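Local coordinates for uncharacterized protein (Bacteroides ovatus, PDB 4DQA) that is of unknown function but probably binds carbohydrate, joining an N-terminal BT_3987-like domain to a concanavalin A-like lectin/glucanase domain, at residues 29-34 / 93-98; 140-145 / 346-351; 150-155 / 264-269; 210-215 / 247-252. All coordinates share one frame; numbering follows the deposited sequence. Where two conformers were deposited one is given.

In the fold
Contact 1 lies in the N-terminal BT_3987-like region; contacts 2, 3 and 4 belong to the lectin-like part of the chain. The centre of contact 1 is about 39 Å from that of contact 2 and about 53 and 57 Å from the centres of contacts 3 and 4, as expected of an elongated two-domain molecule. Contact 2 ties strand 141-146 to strand 345-347 near the C-terminus and so closes a loop of chain that encloses contact 3, which in turn encloses contact 4. Contacts 2 and 3 touch through Phe145, packed on Ile266 and Gly267. Contacts 2 and 4 reach the same antiparallel sheet, with nearest atoms about 20 Å apart.

Contact 1. Residues 29-34 / 93-98; sequences FDLVSR and IEVELS
Val95 lies under the ring of Phe29, its CB over one face at 3.7 Å from the ring centroid in a CH-pi contact, while CG1 reaches CZ of Phe29 at 3.5 Å. Phe29 CG stands between the backbone N and carbonyl carbon (chi1 66°), which starts the ring toward its neighbour on strand 93-97. A branched valine suits this place because CB and both methyls meet the flat ring. On the same side of the sheet, Leu31 CB touches Val95 CG2 at 3.9 Å. Phe131 and Phe133 of strand 128-135 cover this apolar layer from the other sheet.

Backbone bonds join the strands: Val95 N donates to Phe29 O at 2.8 Å, almost straight at 175°, and Leu31 N to Ile93 O at 2.9 Å. The other face carries Asp30 and Glu94, a non-hydrogen-bonded pair with acidic groups that suit an exposed surface. Asp30 OD1 and Glu94 OE2 remain 4.8 Å apart, so like charges would probably repel weakly; Asp30 OD1 also makes a weak hydrogen bond to Asn92 ND2. Apolar residues on the inner face and acids on the outer face of two antiparallel strands are characteristic of a beta-sandwich, here in the E-set-like N-terminal domain.

Contact 2. Residues 140-145 / 346-351; sequences TKAGNF and KTLDAP
Ala142 and Lys346 form the tight part of this contact, a hydrogen-bonded antiparallel pair in which Lys346 N donates to Ala142 O at 2.8 Å and Ala142 N to Lys346 O at 3.0 Å. The same Lys346 carbonyl oxygen also meets Lys141 CA at 3.1 Å in a CA-H...O contact. A small alanine fits here because its CB faces the interior, where Trp223 of strand 223-231 lies against it, and CD2 of Leu348 approaches that methyl at 4.2 Å. Leu348 adds a third backbone bond, its N donating to Thr140 O at 2.9 Å, and its branched side chain packs beside the Thr140 carbonyl and on Trp223.

Toward solvent the grip weakens. The long chain of Lys346, with CG anti to the carbonyl carbon (chi1 -69°) and extended beyond it, crosses the side chain of Asn144; its methylenes lie against the amide, and NZ makes a weak hydrogen bond to Asn144 OD1 at 3.1 Å. Lysine suits such an edge, since it offers apolar length and a charged end together. On the other side of the sheet Lys141 and Thr347 run side by side, pointing the same way, but come only as near as Lys141 CE to Thr347 OG1 at 4.0 Å. A water donates to Thr140 O, where segment 346-351 has left the strand and bends back to bring Pro351 near Thr140. The N- and C-terminal strands of the lectin-like domain thus meet in one antiparallel sheet, a common feature of the concanavalin A-like jelly roll.

Contact 3. Residues 150-155 / 264-269; sequences ISVKFP and FYIGRI
Phe264 O is gripped by two donors: Val152 N at 3.0 Å, with a nearly straight N-H...O angle of 175° but tilted 30° from the carbonyl plane, and a water at 2.8 Å. The same water accepts from Ser151 OG, so a small hydroxyl on strand 150-152 is tied to the backbone of strand 264-266. These strands lie antiparallel at the edge of a five-stranded sheet in the concanavalin A-like domain, whose jelly roll packs two antiparallel sheets face to face. At Ile150 and Ile266 the pairing is reciprocal: Ile266 N donates to Ile150 O at 2.8 Å and Ile150 N donates back to Ile266 O.

Ile150, Val152, Phe264 and Ile266 turn their side chains to one side of the sheet, toward strands 282-289 and 312-316. Branched aliphatic groups suit this interior: CB of Ile150 meets CB of Ile266, and Val152 CB lies beside Phe264 CD1 at 3.9 Å. Phe264 CG is anti to the backbone N, setting out beside the carbonyl carbon, and the side chain runs alongside Val152 in the same direction. On the opposite side Tyr265 borders Ser151, its CE1 3.5 Å from Ser151 CB; the short serine side chain lets the tyrosine ring lie close beside it, and its hydroxyl donates to the water.

Phe154, from the loop that follows, adds to the apolar layer. Its ring stands at 90° to that of Phe264 in a T-shaped pair, the CE2 edge atom of Phe154 lying over the face of Phe264, 3.7 Å from CD2.

Contact 4. Residues 210-215 / 247-252; sequences QNYRVT and AGSDWG
Tyr212 and Trp251 cross at about a right angle as side chains, their ring planes 67° apart, and meet where Trp251 CZ2 comes to the edge of the tyrosine ring, 3.5 Å from CE1. Tyr212 CG sits between the backbone N and the carbonyl carbon (chi1 67°), starting its ring toward segment 247-252. One face of the ring is covered by Ser249, whose CB stands 3.9 Å from the centroid in a CH-pi contact, while Gly248 contributes backbone atoms. Serine suits this surface, its short side chain putting CB over the ring and leaving OG for a water. Beyond the ring, Tyr212 OH bonds to Thr237 OG1 of the adjoining strand.

Here the short strand 212-213, the edge of a three-stranded antiparallel sheet, lies across from the end of strand 244-250, which belongs to the large sheet of the concanavalin A-like domain; side chains rather than backbone bonds join them.

Gln210 meets the other aromatic group. Its CG lies over the five-membered ring of Trp251, 3.5 Å from the centroid, and the chain then bends at chi2 (-78°), with the amide plane inclined to the indole. A flexible glutamine can thus offer a methylene to the ring and still carry a polar end. A water in the plane of the indole, at its edge, accepts from Trp251 NE1 at 3.0 Å, donates to Asn211 O and also bonds Ser249 OG. At the far end Ala247, small enough to sit against the backbone, places CB 3.5 Å from Arg213 O and 4.0 Å from Val214 CG1.

Contact 1. Residues 29-34 / 93-98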
loop_
_atom_site.group_PDB
_atom_site.type_symbol
_atom_site.label_atom_id
_atom_site.label_comp_id
_atom_site.label_asym_id
_atom_site.label_seq_id
_atom_site.Cartn_x
_atom_site.Cartn_y
_atom_site.Cartn_z
ATOM N N PHE A 29 27.654 -4.717 -5.615
ATOM C CA PHE A 29 28.256 -3.569 -4.963
ATOM C C PHE A 29 29.535 -3.962 -4.225
ATOM O O PHE A 29 29.802 -5.154 -3.982
ATOM C CB PHE A 29 27.240 -2.885 -4.020
ATOM C CG PHE A 29 26.827 -3.723 -2.834
ATOM C CD1 PHE A 29 27.533 -3.666 -1.652
ATOM C CD2 PHE A 29 25.718 -4.545 -2.896
ATOM C CE1 PHE A 29 27.162 -4.420 -0.552
ATOM C CE2 PHE A 29 25.346 -5.294 -1.792
ATOM C CZ PHE A 29 26.072 -5.232 -0.628
ATOM N N ASP A 30 30.321 -2.948 -3.887
ATOM C CA ASP A 30 31.634 -3.113 -3.286
ATOM C C ASP A 30 31.507 -3.099 -1.777
ATOM O O ASP A 30 30.751 -2.300 -1.210
ATOM C CB ASP A 30 32.563 -1.986 -3.739
ATOM C CG ASP A 30 32.881 -2.046 -5.232
ATOM O OD1 ASP A 30 32.826 -3.146 -5.822
ATOM O OD2 ASP A 30 33.188 -0.984 -5.814
ATOM N N LEU A 31 32.261 -3.980 -1.140
ATOM C CA LEU A 31 32.317 -4.077 0.305
ATOM C C LEU A 31 33.764 -3.907 0.740
ATOM O O LEU A 31 34.634 -4.722 0.372
ATOM C CB LEU A 31 31.780 -5.425 0.760
ATOM C CG LEU A 31 31.754 -5.649 2.263
ATOM C CD1 LEU A 31 30.781 -4.666 2.892
ATOM C CD2 LEU A 31 31.375 -7.098 2.530
ATOM N N VAL A 32 34.014 -2.864 1.533
ATOM C CA VAL A 32 35.344 -2.510 2.008
ATOM C C VAL A 32 35.304 -2.105 3.481
ATOM O O VAL A 32 34.476 -1.285 3.890
ATOM C CB VAL A 32 35.916 -1.338 1.185
ATOM C CG1 VAL A 32 37.268 -0.915 1.695
ATOM C CG2 VAL A 32 36.026 -1.730 -0.279
ATOM N N SER A 33 36.188 -2.695 4.270
ATOM C CA SER A 33 36.414 -2.282 5.636
ATOM C C SER A 33 37.766 -1.604 5.729
ATOM O O SER A 33 38.519 -1.592 4.756
ATOM C CB SER A 33 36.361 -3.499 6.563
ATOM O OG SER A 33 37.332 -4.471 6.216
ATOM N N ARG A 34 38.067 -1.015 6.883
ATOM C CA ARG A 34 39.354 -0.330 7.067
ATOM C C ARG A 34 39.904 -0.451 8.486
ATOM O O ARG A 34 39.225 -0.887 9.408
ATOM C CB ARG A 34 39.246 1.154 6.718
ATOM C CG ARG A 34 38.242 1.933 7.550
ATOM C CD ARG A 34 38.490 3.422 7.412
ATOM N NE ARG A 34 39.727 3.810 8.074
ATOM C CZ ARG A 34 40.210 5.048 8.110
ATOM N NH1 ARG A 34 39.570 6.037 7.491
ATOM N NH2 ARG A 34 41.339 5.293 8.759
ATOM N N ILE A 93 35.880 -6.559 -1.885
ATOM C CA ILE A 93 35.086 -7.747 -2.120
ATOM C C ILE A 93 33.835 -7.323 -2.875
ATOM O O ILE A 93 33.292 -6.255 -2.606
ATOM C CB ILE A 93 34.666 -8.353 -0.760
ATOM C CG1 ILE A 93 35.883 -9.016 -0.131
ATOM C CG2 ILE A 93 33.458 -9.271 -0.890
ATOM C CD1 ILE A 93 36.450 -10.069 -0.934
ATOM N N GLU A 94 33.370 -8.133 -3.821
ATOM C CA GLU A 94 32.137 -7.815 -4.547
ATOM C C GLU A 94 30.988 -8.626 -3.976
ATOM O O GLU A 94 31.085 -9.839 -3.819
ATOM C CB GLU A 94 32.306 -8.081 -6.053
ATOM C CG GLU A 94 31.197 -7.570 -6.906
ATOM C CD GLU A 94 31.530 -7.644 -8.396
ATOM O OE1 GLU A 94 31.181 -8.659 -9.018
ATOM O OE2 GLU A 94 32.151 -6.689 -8.913
ATOM N N VAL A 95 29.894 -7.943 -3.660
ATOM C CA VAL A 95 28.683 -8.585 -3.189
ATOM C C VAL A 95 27.688 -8.617 -4.336
ATOM O O VAL A 95 27.428 -7.595 -4.973
ATOM C CB VAL A 95 28.051 -7.820 -2.016
ATOM C CG1 VAL A 95 26.788 -8.522 -1.529
ATOM C CG2 VAL A 95 29.042 -7.653 -0.860
ATOM N N GLU A 96 27.145 -9.795 -4.608
ATOM C CA GLU A 96 26.138 -9.943 -5.646
ATOM C C GLU A 96 24.810 -10.277 -5.008
ATOM O O GLU A 96 24.681 -11.256 -4.272
ATOM C CB GLU A 96 26.520 -11.055 -6.612
ATOM C CG GLU A 96 25.498 -11.258 -7.740
ATOM C CD GLU A 96 25.629 -12.617 -8.416
ATOM O OE1 GLU A 96 25.210 -13.636 -7.816
ATOM O OE2 GLU A 96 26.155 -12.660 -9.545
ATOM N N LEU A 97 23.815 -9.456 -5.319
ATOM C CA LEU A 97 22.477 -9.644 -4.793
ATOM C C LEU A 97 21.558 -10.082 -5.929
ATOM O O LEU A 97 21.466 -9.411 -6.953
ATOM C CB LEU A 97 21.996 -8.336 -4.172
ATOM C CG LEU A 97 20.764 -8.356 -3.269
ATOM C CD1 LEU A 97 20.890 -9.351 -2.119
ATOM C CD2 LEU A 97 20.563 -6.955 -2.746
ATOM N N SER A 98 20.891 -11.215 -5.745
ATOM C CA SER A 98 19.990 -11.731 -6.766
ATOM C C SER A 98 18.557 -11.797 -6.247
ATOM O O SER A 98 18.287 -11.443 -5.100
ATOM C CB SER A 98 20.440 -13.118 -7.211
ATOM O OG SER A 98 20.448 -14.000 -6.115
#

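Contact 2. Residues 140-145 / 346-351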
loop_
_atom_site.group_PDB
_atom_site.type_symbol
_atom_site.label_atom_id
_atom_site.label_comp_id
_atom_site.label_asym_id
_atom_site.label_seq_id
_atom_site.Cartn_x
_atom_site.Cartn_y
_atom_site.Cartn_z
ATOM N N THR A 140 -0.274 1.499 -12.001
ATOM C CA THR A 140 -0.230 1.961 -13.383
ATOM C C THR A 140 -1.435 1.541 -14.218
ATOM O O THR A 140 -1.478 1.890 -15.402
ATOM C CB THR A 140 1.011 1.437 -14.085
ATOM O OG1 THR A 140 0.997 0.030 -14.046
ATOM C CG2 THR A 140 2.263 1.968 -13.386
ATOM N N LYS A 141 -2.401 0.866 -13.607
ATOM C CA LYS A 141 -3.623 0.414 -14.264
ATOM C C LYS A 141 -4.782 0.633 -13.319
ATOM O O LYS A 141 -4.603 0.554 -12.097
ATOM C CB LYS A 141 -3.505 -1.059 -14.628
ATOM C CG LYS A 141 -2.451 -1.378 -15.657
ATOM C CD LYS A 141 -2.466 -2.872 -15.999
ATOM C CE LYS A 141 -1.529 -3.187 -17.159
ATOM N NZ LYS A 141 -1.649 -4.621 -17.575
ATOM N N ALA A 142 -5.968 0.885 -13.878
ATOM C CA ALA A 142 -7.162 1.069 -13.078
ATOM C C ALA A 142 -8.404 0.664 -13.831
ATOM O O ALA A 142 -8.356 0.475 -15.041
ATOM C CB ALA A 142 -7.264 2.524 -12.587
ATOM N N GLY A 143 -9.525 0.502 -13.126
ATOM C CA GLY A 143 -10.739 0.035 -13.760
ATOM C C GLY A 143 -11.615 1.153 -14.260
ATOM O O GLY A 143 -11.813 2.153 -13.557
ATOM N N ASN A 144 -12.118 1.000 -15.487
ATOM C CA ASN A 144 -12.968 2.001 -16.109
ATOM C C ASN A 144 -14.428 1.850 -15.768
ATOM O O ASN A 144 -14.970 0.748 -15.804
ATOM C CB ASN A 144 -12.824 1.979 -17.626
ATOM C CG ASN A 144 -13.345 3.249 -18.262
ATOM O OD1 ASN A 144 -12.882 4.331 -17.937
ATOM N ND2 ASN A 144 -14.286 3.112 -19.141
ATOM N N PHE A 145 -15.083 2.975 -15.487
ATOM C CA PHE A 145 -16.522 3.015 -15.253
ATOM C C PHE A 145 -17.105 4.065 -16.176
ATOM O O PHE A 145 -16.686 5.225 -16.175
ATOM C CB PHE A 145 -16.813 3.359 -13.800
ATOM C CG PHE A 145 -16.462 2.256 -12.852
ATOM C CD1 PHE A 145 -15.154 2.089 -12.427
ATOM C CD2 PHE A 145 -17.432 1.353 -12.419
ATOM C CE1 PHE A 145 -14.821 1.072 -11.600
ATOM C CE2 PHE A 145 -17.100 0.325 -11.558
ATOM C CZ PHE A 145 -15.783 0.183 -11.156
ATOM N N LYS A 346 -7.739 -0.130 -17.694
ATOM C CA LYS A 346 -7.054 0.877 -18.472
ATOM C C LYS A 346 -5.630 1.067 -17.969
ATOM O O LYS A 346 -5.362 0.881 -16.775
ATOM C CB LYS A 346 -7.830 2.213 -18.399
ATOM C CG LYS A 346 -9.181 2.177 -19.146
ATOM C CD LYS A 346 -9.802 3.578 -19.294
ATOM C CE LYS A 346 -10.783 3.680 -20.468
ATOM N NZ LYS A 346 -11.360 5.068 -20.480
ATOM N N THR A 347 -4.740 1.395 -18.891
ATOM C CA THR A 347 -3.343 1.693 -18.607
ATOM C C THR A 347 -3.203 3.189 -18.493
ATOM O O THR A 347 -3.527 3.951 -19.407
ATOM C CB THR A 347 -2.434 1.135 -19.700
ATOM O OG1 THR A 347 -2.531 -0.288 -19.691
ATOM C CG2 THR A 347 -0.985 1.497 -19.449
ATOM N N LEU A 348 -2.719 3.626 -17.344
ATOM C CA LEU A 348 -2.644 5.048 -17.070
ATOM C C LEU A 348 -1.455 5.711 -17.733
ATOM O O LEU A 348 -0.430 5.078 -17.954
ATOM C CB LEU A 348 -2.548 5.256 -15.556
ATOM C CG LEU A 348 -3.622 4.556 -14.716
ATOM C CD1 LEU A 348 -3.405 4.792 -13.219
ATOM C CD2 LEU A 348 -5.022 4.996 -15.099
ATOM N N ASP A 349 -1.581 7.016 -17.963
ATOM C CA ASP A 349 -0.512 7.809 -18.571
ATOM C C ASP A 349 0.691 7.922 -17.639
ATOM O O ASP A 349 1.835 8.052 -18.072
ATOM C CB ASP A 349 -1.013 9.219 -18.876
ATOM C CG ASP A 349 -1.954 9.285 -20.079
ATOM O OD1 ASP A 349 -2.175 8.269 -20.779
ATOM O OD2 ASP A 349 -2.469 10.392 -20.340
ATOM N N ALA A 350 0.426 7.871 -16.341
ATOM C CA ALA A 350 1.468 7.931 -15.339
ATOM C C ALA A 350 0.978 7.178 -14.121
ATOM O O ALA A 350 -0.223 6.982 -13.984
ATOM C CB ALA A 350 1.737 9.370 -14.955
ATOM N N PRO A 351 1.891 6.762 -13.225
ATOM C CA PRO A 351 1.452 6.091 -11.996
ATOM C C PRO A 351 0.536 7.002 -11.182
ATOM O O PRO A 351 0.677 8.241 -11.223
ATOM C CB PRO A 351 2.756 5.818 -11.243
ATOM C CG PRO A 351 3.820 5.891 -12.278
ATOM C CD PRO A 351 3.362 6.811 -13.340
HETATM O O HOH W 1 0.646 3.136 -16.827
#

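Contact 3. Residues 150-155 / 264-269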
loop_
_atom_site.group_PDB
_atom_site.type_symbol
_atom_site.label_atom_id
_atom_site.label_comp_id
_atom_site.label_asym_id
_atom_site.label_seq_id
_atom_site.Cartn_x
_atom_site.Cartn_y
_atom_site.Cartn_z
ATOM N N ILE A 150 -20.605 -3.259 -10.375
ATOM C CA ILE A 150 -20.334 -4.529 -9.730
ATOM C C ILE A 150 -21.367 -4.719 -8.645
ATOM O O ILE A 150 -21.480 -3.874 -7.747
ATOM C CB ILE A 150 -18.938 -4.591 -9.122
ATOM C CG1 ILE A 150 -17.866 -4.201 -10.128
ATOM C CG2 ILE A 150 -18.676 -5.989 -8.595
ATOM C CD1 ILE A 150 -16.486 -4.098 -9.528
ATOM N N SER A 151 -22.151 -5.782 -8.760
ATOM C CA SER A 151 -23.144 -6.171 -7.757
ATOM C C SER A 151 -22.456 -7.135 -6.789
ATOM O O SER A 151 -21.959 -8.177 -7.197
ATOM C CB SER A 151 -24.332 -6.860 -8.412
ATOM O OG SER A 151 -25.231 -7.465 -7.468
ATOM N N VAL A 152 -22.450 -6.787 -5.504
ATOM C CA VAL A 152 -21.794 -7.571 -4.443
ATOM C C VAL A 152 -22.770 -8.108 -3.419
ATOM O O VAL A 152 -23.579 -7.380 -2.842
ATOM C CB VAL A 152 -20.777 -6.675 -3.707
ATOM C CG1 VAL A 152 -20.175 -7.409 -2.522
ATOM C CG2 VAL A 152 -19.720 -6.160 -4.645
ATOM N N LYS A 153 -22.695 -9.405 -3.178
ATOM C CA LYS A 153 -23.470 -10.015 -2.114
ATOM C C LYS A 153 -22.479 -10.424 -1.037
ATOM O O LYS A 153 -21.568 -11.223 -1.283
ATOM C CB LYS A 153 -24.220 -11.232 -2.638
ATOM C CG LYS A 153 -25.297 -11.744 -1.694
ATOM C CD LYS A 153 -26.285 -12.661 -2.411
ATOM N N PHE A 154 -22.635 -9.871 0.162
ATOM C CA PHE A 154 -21.785 -10.261 1.282
ATOM C C PHE A 154 -22.333 -11.531 1.907
ATOM O O PHE A 154 -23.480 -11.879 1.680
ATOM C CB PHE A 154 -21.721 -9.132 2.289
ATOM C CG PHE A 154 -20.889 -8.009 1.831
ATOM C CD1 PHE A 154 -19.529 -8.069 1.911
ATOM C CD2 PHE A 154 -21.477 -6.894 1.258
ATOM C CE1 PHE A 154 -18.746 -7.029 1.473
ATOM C CE2 PHE A 154 -20.704 -5.871 0.833
ATOM C CZ PHE A 154 -19.339 -5.936 0.939
ATOM N N PRO A 155 -21.498 -12.259 2.662
ATOM C CA PRO A 155 -21.976 -13.486 3.303
ATOM C C PRO A 155 -23.273 -13.258 4.060
ATOM O O PRO A 155 -23.514 -12.153 4.594
ATOM C CB PRO A 155 -20.846 -13.821 4.289
ATOM C CG PRO A 155 -19.637 -13.280 3.676
ATOM C CD PRO A 155 -20.059 -12.033 2.890
ATOM N N PHE A 264 -25.652 -4.257 -2.367
ATOM C CA PHE A 264 -24.461 -3.453 -2.480
ATOM C C PHE A 264 -24.023 -3.369 -3.939
ATOM O O PHE A 264 -23.940 -4.381 -4.641
ATOM C CB PHE A 264 -23.362 -4.093 -1.630
ATOM C CG PHE A 264 -22.172 -3.222 -1.365
ATOM C CD1 PHE A 264 -21.148 -3.109 -2.300
ATOM C CD2 PHE A 264 -22.023 -2.563 -0.151
ATOM C CE1 PHE A 264 -20.026 -2.324 -2.069
ATOM C CE2 PHE A 264 -20.888 -1.781 0.086
ATOM C CZ PHE A 264 -19.889 -1.674 -0.860
ATOM N N TYR A 265 -23.697 -2.162 -4.370
ATOM C CA TYR A 265 -23.182 -1.919 -5.714
ATOM C C TYR A 265 -21.955 -1.051 -5.687
ATOM O O TYR A 265 -21.812 -0.188 -4.813
ATOM C CB TYR A 265 -24.223 -1.209 -6.595
ATOM C CG TYR A 265 -25.227 -2.147 -7.221
ATOM C CD1 TYR A 265 -24.881 -2.864 -8.361
ATOM C CD2 TYR A 265 -26.474 -2.363 -6.665
ATOM C CE1 TYR A 265 -25.791 -3.736 -8.945
ATOM C CE2 TYR A 265 -27.393 -3.252 -7.245
ATOM C CZ TYR A 265 -27.010 -3.946 -8.389
ATOM O OH TYR A 265 -27.957 -4.818 -8.940
ATOM N N ILE A 266 -21.088 -1.264 -6.677
ATOM C CA ILE A 266 -19.982 -0.362 -6.977
ATOM C C ILE A 266 -20.242 0.237 -8.354
ATOM O O ILE A 266 -20.579 -0.471 -9.306
ATOM C CB ILE A 266 -18.620 -1.106 -6.988
ATOM C CG1 ILE A 266 -18.347 -1.675 -5.596
ATOM C CG2 ILE A 266 -17.498 -0.178 -7.441
ATOM C CD1 ILE A 266 -17.295 -2.772 -5.580
ATOM N N GLY A 267 -20.158 1.560 -8.464
ATOM C CA GLY A 267 -20.130 2.227 -9.759
ATOM C C GLY A 267 -21.447 2.582 -10.414
ATOM O O GLY A 267 -21.458 3.475 -11.260
ATOM N N ARG A 268 -22.532 1.886 -10.076
ATOM C CA ARG A 268 -23.822 2.066 -10.757
ATOM C C ARG A 268 -24.828 1.205 -10.007
ATOM O O ARG A 268 -24.503 0.069 -9.667
ATOM C CB ARG A 268 -23.719 1.612 -12.220
ATOM C CG ARG A 268 -25.020 1.506 -12.979
ATOM C CD ARG A 268 -24.803 0.922 -14.359
ATOM N NE ARG A 268 -26.048 0.666 -15.065
ATOM C CZ ARG A 268 -26.162 -0.036 -16.190
ATOM N NH1 ARG A 268 -25.088 -0.598 -16.741
ATOM N NH2 ARG A 268 -27.360 -0.181 -16.742
ATOM N N ILE A 269 -25.993 1.766 -9.682
ATOM C CA ILE A 269 -27.027 1.054 -8.934
ATOM C C ILE A 269 -27.903 0.416 -9.991
ATOM O O ILE A 269 -28.951 0.942 -10.396
ATOM C CB ILE A 269 -27.842 1.967 -8.009
ATOM C CG1 ILE A 269 -26.913 2.878 -7.204
ATOM C CG2 ILE A 269 -28.640 1.098 -7.063
ATOM C CD1 ILE A 269 -27.656 4.046 -6.543
HETATM O O HOH W 2 -26.167 -5.973 -5.377
HETATM O O HOH W 3 -25.614 -7.086 -1.432
#

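Contact 4. Residues 210-215 / 247-252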
loop_
_atom_site.group_PDB
_atom_site.type_symbol
_atom_site.label_atom_id
_atom_site.label_comp_id
_atom_site.label_asym_id
_atom_site.label_seq_id
_atom_site.Cartn_x
_atom_site.Cartn_y
_atom_site.Cartn_z
ATOM N N GLN A 210 -29.209 7.884 7.117
ATOM C CA GLN A 210 -28.769 9.177 7.628
ATOM C C GLN A 210 -27.706 9.700 6.670
ATOM O O GLN A 210 -27.142 8.924 5.896
ATOM C CB GLN A 210 -28.184 9.037 9.031
ATOM C CG GLN A 210 -27.254 7.843 9.189
ATOM C CD GLN A 210 -27.996 6.525 9.335
ATOM O OE1 GLN A 210 -28.932 6.412 10.120
ATOM N NE2 GLN A 210 -27.576 5.522 8.573
ATOM N N ASN A 211 -27.432 11.002 6.699
ATOM C CA ASN A 211 -26.539 11.578 5.701
ATOM C C ASN A 211 -25.703 12.734 6.206
ATOM O O ASN A 211 -26.087 13.422 7.161
ATOM C CB ASN A 211 -27.352 12.049 4.493
ATOM C CG ASN A 211 -28.242 13.221 4.821
ATOM O OD1 ASN A 211 -29.383 13.052 5.261
ATOM N ND2 ASN A 211 -27.717 14.421 4.637
ATOM N N TYR A 212 -24.554 12.933 5.577
ATOM C CA TYR A 212 -23.789 14.157 5.726
ATOM C C TYR A 212 -22.819 14.267 4.573
ATOM O O TYR A 212 -22.634 13.317 3.816
ATOM C CB TYR A 212 -23.059 14.219 7.075
ATOM C CG TYR A 212 -21.935 13.217 7.274
ATOM C CD1 TYR A 212 -22.203 11.913 7.666
ATOM C CD2 TYR A 212 -20.610 13.594 7.119
ATOM C CE1 TYR A 212 -21.171 10.997 7.874
ATOM C CE2 TYR A 212 -19.562 12.681 7.324
ATOM C CZ TYR A 212 -19.855 11.387 7.692
ATOM O OH TYR A 212 -18.817 10.493 7.918
ATOM N N ARG A 213 -22.213 15.433 4.426
ATOM C CA ARG A 213 -21.377 15.722 3.274
ATOM C C ARG A 213 -20.187 16.600 3.605
ATOM O O ARG A 213 -20.120 17.225 4.679
ATOM C CB ARG A 213 -22.220 16.388 2.184
ATOM C CG ARG A 213 -22.767 17.751 2.581
ATOM C CD ARG A 213 -23.420 18.391 1.364
ATOM N NE ARG A 213 -24.131 19.641 1.601
ATOM C CZ ARG A 213 -23.538 20.821 1.746
ATOM N NH1 ARG A 213 -22.197 20.895 1.755
ATOM N NH2 ARG A 213 -24.285 21.918 1.926
ATOM N N VAL A 214 -19.227 16.630 2.692
ATOM C CA VAL A 214 -18.069 17.498 2.823
ATOM C C VAL A 214 -18.380 18.955 2.447
ATOM O O VAL A 214 -19.526 19.286 2.120
ATOM C CB VAL A 214 -16.890 16.982 1.997
ATOM C CG1 VAL A 214 -16.547 15.559 2.451
ATOM C CG2 VAL A 214 -17.218 17.014 0.494
ATOM N N THR A 215 -17.366 19.818 2.505
ATOM C CA THR A 215 -17.573 21.243 2.302
ATOM C C THR A 215 -16.681 21.867 1.204
ATOM O O THR A 215 -16.619 23.080 1.069
ATOM C CB THR A 215 -17.422 21.996 3.651
ATOM O OG1 THR A 215 -16.160 21.696 4.215
ATOM C CG2 THR A 215 -18.493 21.545 4.637
ATOM N N ALA A 247 -14.985 15.669 6.713
ATOM C CA ALA A 247 -16.278 15.822 7.353
ATOM C C ALA A 247 -16.492 14.714 8.351
ATOM O O ALA A 247 -15.906 13.628 8.259
ATOM C CB ALA A 247 -17.377 15.831 6.341
ATOM N N GLY A 248 -17.324 14.992 9.340
ATOM C CA GLY A 248 -17.673 13.981 10.300
ATOM C C GLY A 248 -19.079 14.147 10.817
ATOM O O GLY A 248 -19.707 15.204 10.654
ATOM N N SER A 249 -19.568 13.084 11.434
ATOM C CA SER A 249 -20.833 13.134 12.147
ATOM C C SER A 249 -20.848 12.101 13.268
ATOM O O SER A 249 -19.820 11.440 13.554
ATOM C CB SER A 249 -21.992 12.913 11.171
ATOM O OG SER A 249 -23.202 13.379 11.747
ATOM N N ASP A 250 -21.988 12.005 13.943
ATOM C CA ASP A 250 -22.162 11.078 15.042
ATOM C C ASP A 250 -23.481 10.394 14.816
ATOM O O ASP A 250 -24.509 11.049 14.635
ATOM C CB ASP A 250 -22.159 11.799 16.401
ATOM C CG ASP A 250 -20.817 12.433 16.718
ATOM O OD1 ASP A 250 -20.610 13.603 16.338
ATOM O OD2 ASP A 250 -19.955 11.749 17.319
ATOM N N TRP A 251 -23.447 9.075 14.808
ATOM C CA TRP A 251 -24.633 8.274 14.584
ATOM C C TRP A 251 -24.827 7.361 15.760
ATOM O O TRP A 251 -23.868 7.028 16.484
ATOM C CB TRP A 251 -24.466 7.397 13.353
ATOM C CG TRP A 251 -24.403 8.116 12.064
ATOM C CD1 TRP A 251 -24.878 9.362 11.791
ATOM C CD2 TRP A 251 -23.835 7.622 10.848
ATOM N NE1 TRP A 251 -24.639 9.678 10.478
ATOM C CE2 TRP A 251 -23.993 8.629 9.876
ATOM C CE3 TRP A 251 -23.190 6.434 10.490
ATOM C CZ2 TRP A 251 -23.558 8.483 8.564
ATOM C CZ3 TRP A 251 -22.749 6.287 9.188
ATOM C CH2 TRP A 251 -22.929 7.316 8.240
ATOM N N GLY A 252 -26.067 6.923 15.943
ATOM C CA GLY A 252 -26.407 6.030 17.028
ATOM C C GLY A 252 -26.740 4.638 16.535
ATOM O O GLY A 252 -27.104 3.789 17.332
HETATM O O HOH W 4 -25.422 12.474 9.887
#